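Local coordinates for protein pyocin sheath PA0622 (Pseudomonas aeruginosa, PDB 6PYT) that probably forms the contractile sheath around the tube of a phage-tail-like pyocin, at residues R177-D189 against N197-A209. Residues are numbered along the deposited sequence; the frame is centred on the assembly and turned at random.
Sequences RLFMVDPGVQVWD and NAPASAYAAGLFA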
ATOM      1  N   ARG B 177      53.139 -20.796 -40.393  1.00 46.72           N
ATOM      2  CA  ARG B 177      51.861 -21.490 -40.411  1.00 46.72           C
ATOM      3  C   ARG B 177      51.924 -22.894 -39.827  1.00 46.72           C
ATOM      4  O   ARG B 177      50.965 -23.652 -39.985  1.00 46.72           O
ATOM      5  CB  ARG B 177      51.323 -21.573 -41.841  1.00 46.72           C
ATOM      6  CG  ARG B 177      51.220 -20.249 -42.553  1.00 46.72           C
ATOM      7  CD  ARG B 177      50.313 -19.315 -41.800  1.00 46.72           C
ATOM      8  NE  ARG B 177      50.238 -18.011 -42.439  1.00 46.72           N
ATOM      9  CZ  ARG B 177      49.192 -17.563 -43.115  1.00 46.72           C
ATOM     10  NH1 ARG B 177      48.092 -18.290 -43.188  1.00 46.72           N
ATOM     11  NH2 ARG B 177      49.229 -16.360 -43.667  1.00 46.72           N
ATOM     12  N   LEU B 178      53.013 -23.265 -39.165  1.00 45.92           N
ATOM     13  CA  LEU B 178      53.182 -24.611 -38.641  1.00 45.92           C
ATOM     14  C   LEU B 178      53.035 -24.613 -37.128  1.00 45.92           C
ATOM     15  O   LEU B 178      53.506 -23.702 -36.446  1.00 45.92           O
ATOM     16  CB  LEU B 178      54.540 -25.188 -39.038  1.00 45.92           C
ATOM     17  CG  LEU B 178      54.690 -25.435 -40.536  1.00 45.92           C
ATOM     18  CD1 LEU B 178      56.064 -25.932 -40.852  1.00 45.92           C
ATOM     19  CD2 LEU B 178      53.656 -26.421 -41.019  1.00 45.92           C
ATOM     20  N   PHE B 179      52.388 -25.650 -36.609  1.00 44.86           N
ATOM     21  CA  PHE B 179      52.084 -25.755 -35.186  1.00 44.86           C
ATOM     22  C   PHE B 179      52.296 -27.210 -34.795  1.00 44.86           C
ATOM     23  O   PHE B 179      51.433 -28.052 -35.043  1.00 44.86           O
ATOM     24  CB  PHE B 179      50.660 -25.306 -34.906  1.00 44.86           C
ATOM     25  CG  PHE B 179      50.287 -25.326 -33.462  1.00 44.86           C
ATOM     26  CD1 PHE B 179      50.746 -24.349 -32.612  1.00 44.86           C
ATOM     27  CD2 PHE B 179      49.466 -26.311 -32.958  1.00 44.86           C
ATOM     28  CE1 PHE B 179      50.395 -24.342 -31.292  1.00 44.86           C
ATOM     29  CE2 PHE B 179      49.119 -26.314 -31.631  1.00 44.86           C
ATOM     30  CZ  PHE B 179      49.583 -25.322 -30.802  1.00 44.86           C
ATOM     31  N   MET B 180      53.435 -27.511 -34.196  1.00 48.03           N
ATOM     32  CA  MET B 180      53.777 -28.888 -33.888  1.00 48.03           C
ATOM     33  C   MET B 180      53.254 -29.261 -32.511  1.00 48.03           C
ATOM     34  O   MET B 180      53.420 -28.502 -31.554  1.00 48.03           O
ATOM     35  CB  MET B 180      55.284 -29.097 -33.945  1.00 48.03           C
ATOM     36  CG  MET B 180      55.693 -30.547 -33.876  1.00 48.03           C
ATOM     37  SD  MET B 180      57.471 -30.695 -33.897  1.00 48.03           S
ATOM     38  CE  MET B 180      57.787 -30.075 -35.532  1.00 48.03           C
ATOM     39  N   VAL B 181      52.615 -30.421 -32.419  1.00 49.47           N
ATOM     40  CA  VAL B 181      52.220 -31.018 -31.150  1.00 49.47           C
ATOM     41  C   VAL B 181      52.914 -32.371 -31.088  1.00 49.47           C
ATOM     42  O   VAL B 181      52.464 -33.331 -31.719  1.00 49.47           O
ATOM     43  CB  VAL B 181      50.704 -31.168 -31.020  1.00 49.47           C
ATOM     44  CG1 VAL B 181      50.354 -31.826 -29.706  1.00 49.47           C
ATOM     45  CG2 VAL B 181      50.035 -29.829 -31.132  1.00 49.47           C
ATOM     46  N   ASP B 182      54.010 -32.462 -30.343  1.00 52.85           N
ATOM     47  CA  ASP B 182      54.790 -33.695 -30.422  1.00 52.85           C
ATOM     48  C   ASP B 182      54.248 -34.931 -29.698  1.00 52.85           C
ATOM     49  O   ASP B 182      54.203 -35.990 -30.341  1.00 52.85           O
ATOM     50  CB  ASP B 182      56.229 -33.475 -29.963  1.00 52.85           C
ATOM     51  N   PRO B 183      53.877 -34.905 -28.405  1.00 51.50           N
ATOM     52  CA  PRO B 183      53.565 -36.177 -27.735  1.00 51.50           C
ATOM     53  C   PRO B 183      52.246 -36.749 -28.225  1.00 51.50           C
ATOM     54  O   PRO B 183      51.241 -36.045 -28.319  1.00 51.50           O
ATOM     55  CB  PRO B 183      53.490 -35.793 -26.254  1.00 51.50           C
ATOM     56  CG  PRO B 183      54.152 -34.488 -26.172  1.00 51.50           C
ATOM     57  CD  PRO B 183      53.791 -33.810 -27.422  1.00 51.50           C
ATOM     58  N   GLY B 184      52.276 -38.025 -28.581  1.00 54.03           N
ATOM     59  CA  GLY B 184      51.084 -38.676 -29.058  1.00 54.03           C
ATOM     60  C   GLY B 184      50.080 -38.906 -27.951  1.00 54.03           C
ATOM     61  O   GLY B 184      50.390 -38.882 -26.765  1.00 54.03           O
ATOM     62  N   VAL B 185      48.871 -39.111 -28.358  1.00 55.57           N
ATOM     63  CA  VAL B 185      47.763 -39.417 -27.469  1.00 55.57           C
ATOM     64  C   VAL B 185      47.667 -40.923 -27.275  1.00 55.57           C
ATOM     65  O   VAL B 185      47.802 -41.698 -28.225  1.00 55.57           O
ATOM     66  CB  VAL B 185      46.467 -38.814 -28.044  1.00 55.57           C
ATOM     67  CG1 VAL B 185      45.255 -39.577 -27.616  1.00 55.57           C
ATOM     68  CG2 VAL B 185      46.336 -37.387 -27.573  1.00 55.57           C
ATOM     69  N   GLN B 186      47.465 -41.340 -26.033  1.00 60.04           N
ATOM     70  CA  GLN B 186      47.209 -42.727 -25.681  1.00 60.04           C
ATOM     71  C   GLN B 186      45.728 -42.821 -25.325  1.00 60.04           C
ATOM     72  O   GLN B 186      45.319 -42.412 -24.238  1.00 60.04           O
ATOM     73  CB  GLN B 186      48.113 -43.128 -24.525  1.00 60.04           C
ATOM     74  CG  GLN B 186      48.216 -44.589 -24.249  1.00 60.04           C
ATOM     75  CD  GLN B 186      49.186 -44.860 -23.126  1.00 60.04           C
ATOM     76  OE1 GLN B 186      49.673 -43.931 -22.485  1.00 60.04           O
ATOM     77  NE2 GLN B 186      49.498 -46.131 -22.897  1.00 60.04           N
ATOM     78  N   VAL B 187      44.920 -43.342 -26.244  1.00 64.18           N
ATOM     79  CA  VAL B 187      43.467 -43.378 -26.103  1.00 64.18           C
ATOM     80  C   VAL B 187      43.012 -44.822 -25.914  1.00 64.18           C
ATOM     81  O   VAL B 187      43.554 -45.745 -26.532  1.00 64.18           O
ATOM     82  CB  VAL B 187      42.788 -42.691 -27.312  1.00 64.18           C
ATOM     83  CG1 VAL B 187      43.214 -43.314 -28.625  1.00 64.18           C
ATOM     84  CG2 VAL B 187      41.280 -42.703 -27.198  1.00 64.18           C
ATOM     85  N   TRP B 188      42.053 -45.027 -25.015  1.00 72.78           N
ATOM     86  CA  TRP B 188      41.594 -46.373 -24.703  1.00 72.78           C
ATOM     87  C   TRP B 188      40.725 -46.912 -25.831  1.00 72.78           C
ATOM     88  O   TRP B 188      39.691 -46.325 -26.167  1.00 72.78           O
ATOM     89  CB  TRP B 188      40.821 -46.382 -23.390  1.00 72.78           C
ATOM     90  CG  TRP B 188      40.368 -47.743 -23.015  1.00 72.78           C
ATOM     91  CD1 TRP B 188      41.147 -48.782 -22.602  1.00 72.78           C
ATOM     92  CD2 TRP B 188      39.030 -48.238 -23.065  1.00 72.78           C
ATOM     93  NE1 TRP B 188      40.371 -49.891 -22.370  1.00 72.78           N
ATOM     94  CE2 TRP B 188      39.067 -49.583 -22.651  1.00 72.78           C
ATOM     95  CE3 TRP B 188      37.801 -47.672 -23.414  1.00 72.78           C
ATOM     96  CZ2 TRP B 188      37.923 -50.369 -22.572  1.00 72.78           C
ATOM     97  CZ3 TRP B 188      36.664 -48.456 -23.337  1.00 72.78           C
ATOM     98  CH2 TRP B 188      36.733 -49.789 -22.918  1.00 72.78           C
ATOM     99  N   ASP B 189      41.143 -48.032 -26.410  1.00 75.19           N
ATOM    100  CA  ASP B 189      40.397 -48.693 -27.471  1.00 75.19           C
ATOM    101  C   ASP B 189      39.367 -49.629 -26.849  1.00 75.19           C
ATOM    102  O   ASP B 189      39.689 -50.398 -25.941  1.00 75.19           O
ATOM    103  CB  ASP B 189      41.345 -49.472 -28.386  1.00 75.19           C
ATOM    104  N   ASN B 197      47.561 -46.066 -29.183  1.00 61.18           N
ATOM    105  CA  ASN B 197      48.197 -44.790 -29.462  1.00 61.18           C
ATOM    106  C   ASN B 197      47.427 -44.026 -30.535  1.00 61.18           C
ATOM    107  O   ASN B 197      46.635 -44.586 -31.295  1.00 61.18           O
ATOM    108  CB  ASN B 197      49.645 -44.982 -29.899  1.00 61.18           C
ATOM    109  CG  ASN B 197      50.546 -45.376 -28.753  1.00 61.18           C
ATOM    110  OD1 ASN B 197      50.404 -44.875 -27.641  1.00 61.18           O
ATOM    111  ND2 ASN B 197      51.487 -46.273 -29.018  1.00 61.18           N
ATOM    112  N   ALA B 198      47.672 -42.718 -30.580  1.00 55.64           N
ATOM    113  CA  ALA B 198      47.035 -41.812 -31.513  1.00 55.64           C
ATOM    114  C   ALA B 198      48.002 -40.662 -31.722  1.00 55.64           C
ATOM    115  O   ALA B 198      48.673 -40.252 -30.767  1.00 55.64           O
ATOM    116  CB  ALA B 198      45.692 -41.295 -30.996  1.00 55.64           C
ATOM    117  N   PRO B 199      48.105 -40.122 -32.938  1.00 53.16           N
ATOM    118  CA  PRO B 199      49.162 -39.148 -33.233  1.00 53.16           C
ATOM    119  C   PRO B 199      48.901 -37.727 -32.758  1.00 53.16           C
ATOM    120  O   PRO B 199      49.715 -36.849 -33.066  1.00 53.16           O
ATOM    121  CB  PRO B 199      49.242 -39.203 -34.760  1.00 53.16           C
ATOM    122  CG  PRO B 199      47.912 -39.610 -35.179  1.00 53.16           C
ATOM    123  CD  PRO B 199      47.412 -40.559 -34.158  1.00 53.16           C
ATOM    124  N   ALA B 200      47.778 -37.463 -32.082  1.00 51.96           N
ATOM    125  CA  ALA B 200      47.474 -36.220 -31.362  1.00 51.96           C
ATOM    126  C   ALA B 200      47.367 -34.955 -32.210  1.00 51.96           C
ATOM    127  O   ALA B 200      47.174 -33.867 -31.663  1.00 51.96           O
ATOM    128  CB  ALA B 200      48.500 -35.973 -30.252  1.00 51.96           C
ATOM    129  N   SER B 201      47.474 -35.065 -33.531  1.00 50.46           N
ATOM    130  CA  SER B 201      47.275 -33.892 -34.369  1.00 50.46           C
ATOM    131  C   SER B 201      45.799 -33.589 -34.537  1.00 50.46           C
ATOM    132  O   SER B 201      45.401 -32.423 -34.581  1.00 50.46           O
ATOM    133  CB  SER B 201      47.917 -34.100 -35.733  1.00 50.46           C
ATOM    134  OG  SER B 201      49.305 -34.250 -35.621  1.00 50.46           O
ATOM    135  N   ALA B 202      44.975 -34.631 -34.632  1.00 48.74           N
ATOM    136  CA  ALA B 202      43.545 -34.419 -34.780  1.00 48.74           C
ATOM    137  C   ALA B 202      42.905 -33.973 -33.475  1.00 48.74           C
ATOM    138  O   ALA B 202      41.875 -33.298 -33.496  1.00 48.74           O
ATOM    139  CB  ALA B 202      42.885 -35.692 -35.292  1.00 48.74           C
ATOM    140  N   TYR B 203      43.494 -34.341 -32.337  1.00 49.32           N
ATOM    141  CA  TYR B 203      42.985 -33.865 -31.057  1.00 49.32           C
ATOM    142  C   TYR B 203      43.309 -32.399 -30.841  1.00 49.32           C
ATOM    143  O   TYR B 203      42.570 -31.699 -30.141  1.00 49.32           O
ATOM    144  CB  TYR B 203      43.561 -34.699 -29.922  1.00 49.32           C
ATOM    145  CG  TYR B 203      43.094 -36.123 -29.939  1.00 49.32           C
ATOM    146  CD1 TYR B 203      41.877 -36.475 -29.392  1.00 49.32           C
ATOM    147  CD2 TYR B 203      43.865 -37.113 -30.519  1.00 49.32           C
ATOM    148  CE1 TYR B 203      41.444 -37.776 -29.411  1.00 49.32           C
ATOM    149  CE2 TYR B 203      43.440 -38.414 -30.548  1.00 49.32           C
ATOM    150  CZ  TYR B 203      42.232 -38.740 -29.990  1.00 49.32           C
ATOM    151  OH  TYR B 203      41.805 -40.041 -30.016  1.00 49.32           O
ATOM    152  N   ALA B 204      44.411 -31.920 -31.419  1.00 47.00           N
ATOM    153  CA  ALA B 204      44.691 -30.492 -31.394  1.00 47.00           C
ATOM    154  C   ALA B 204      43.721 -29.734 -32.283  1.00 47.00           C
ATOM    155  O   ALA B 204      43.233 -28.665 -31.904  1.00 47.00           O
ATOM    156  CB  ALA B 204      46.127 -30.227 -31.833  1.00 47.00           C
ATOM    157  N   ALA B 205      43.412 -30.284 -33.459  1.00 46.24           N
ATOM    158  CA  ALA B 205      42.579 -29.580 -34.426  1.00 46.24           C
ATOM    159  C   ALA B 205      41.125 -29.519 -33.996  1.00 46.24           C
ATOM    160  O   ALA B 205      40.412 -28.588 -34.375  1.00 46.24           O
ATOM    161  CB  ALA B 205      42.691 -30.241 -35.794  1.00 46.24           C
ATOM    162  N   GLY B 206      40.661 -30.498 -33.221  1.00 45.85           N
ATOM    163  CA  GLY B 206      39.316 -30.411 -32.686  1.00 45.85           C
ATOM    164  C   GLY B 206      39.203 -29.381 -31.589  1.00 45.85           C
ATOM    165  O   GLY B 206      38.159 -28.750 -31.429  1.00 45.85           O
ATOM    166  N   LEU B 207      40.274 -29.191 -30.830  1.00 45.74           N
ATOM    167  CA  LEU B 207      40.325 -28.167 -29.799  1.00 45.74           C
ATOM    168  C   LEU B 207      40.642 -26.800 -30.372  1.00 45.74           C
ATOM    169  O   LEU B 207      40.258 -25.779 -29.794  1.00 45.74           O
ATOM    170  CB  LEU B 207      41.358 -28.574 -28.753  1.00 45.74           C
ATOM    171  CG  LEU B 207      41.720 -27.694 -27.574  1.00 45.74           C
ATOM    172  CD1 LEU B 207      41.848 -28.563 -26.411  1.00 45.74           C
ATOM    173  CD2 LEU B 207      43.060 -27.121 -27.846  1.00 45.74           C
ATOM    174  N   PHE B 208      41.340 -26.766 -31.502  1.00 45.50           N
ATOM    175  CA  PHE B 208      41.662 -25.506 -32.143  1.00 45.50           C
ATOM    176  C   PHE B 208      40.403 -24.880 -32.715  1.00 45.50           C
ATOM    177  O   PHE B 208      40.252 -23.657 -32.703  1.00 45.50           O
ATOM    178  CB  PHE B 208      42.668 -25.760 -33.254  1.00 45.50           C
ATOM    179  CG  PHE B 208      43.684 -24.688 -33.426  1.00 45.50           C
ATOM    180  CD1 PHE B 208      44.895 -24.783 -32.769  1.00 45.50           C
ATOM    181  CD2 PHE B 208      43.441 -23.592 -34.213  1.00 45.50           C
ATOM    182  CE1 PHE B 208      45.853 -23.822 -32.935  1.00 45.50           C
ATOM    183  CE2 PHE B 208      44.400 -22.615 -34.365  1.00 45.50           C
ATOM    184  CZ  PHE B 208      45.603 -22.736 -33.719  1.00 45.50           C
ATOM    185  N   ALA B 209      39.480 -25.718 -33.187  1.00 45.77           N
ATOM    186  CA  ALA B 209      38.202 -25.283 -33.727  1.00 45.77           C
ATOM    187  C   ALA B 209      37.151 -25.097 -32.650  1.00 45.77           C
ATOM    188  O   ALA B 209      36.183 -24.361 -32.863  1.00 45.77           O
ATOM    189  CB  ALA B 209      37.706 -26.299 -34.751  1.00 45.77           C
TER
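V185 meets A198, A200 and Y203 with every carbon of its side chain. CB lies 3.9 Å from A198 CB. CG1, anti to the backbone N (chi1 153°), reaches Y203 CE2 at 3.6 Å and makes an off-centre CH-pi contact with that ring, the two side chains crossing at about a right angle. CG2, beside the backbone N, meets A200 CB at 3.7 Å and also touches Y203 CD2. The backbone of V185 pairs with A198 in antiparallel, hydrogen-bonded fashion: V185 N gives a bond of 2.7 Å to A198 O, and a weak one returns from A198 N to V185 O. V185 and A198 belong to the beta hairpin of strands 185-189 and 194-198, which in the subtilisin-like region of the sheath protein follows strand 178-181 of the mixed sheet and leads into helix 201-214. V187 lies beside the tyrosine hydroxyl, its CG1 3.8 Å from Y203 OH. Where the helix passes the mixed sheet, V181 CG2 packs on A204 CB at 4.0 Å. Farther along, F208 turns its ring edge toward one face of F179 in a T-shaped pair, centroids 5.7 Å apart and planes at 66°; F179 also touches A256 of the neighbouring strand 255-256.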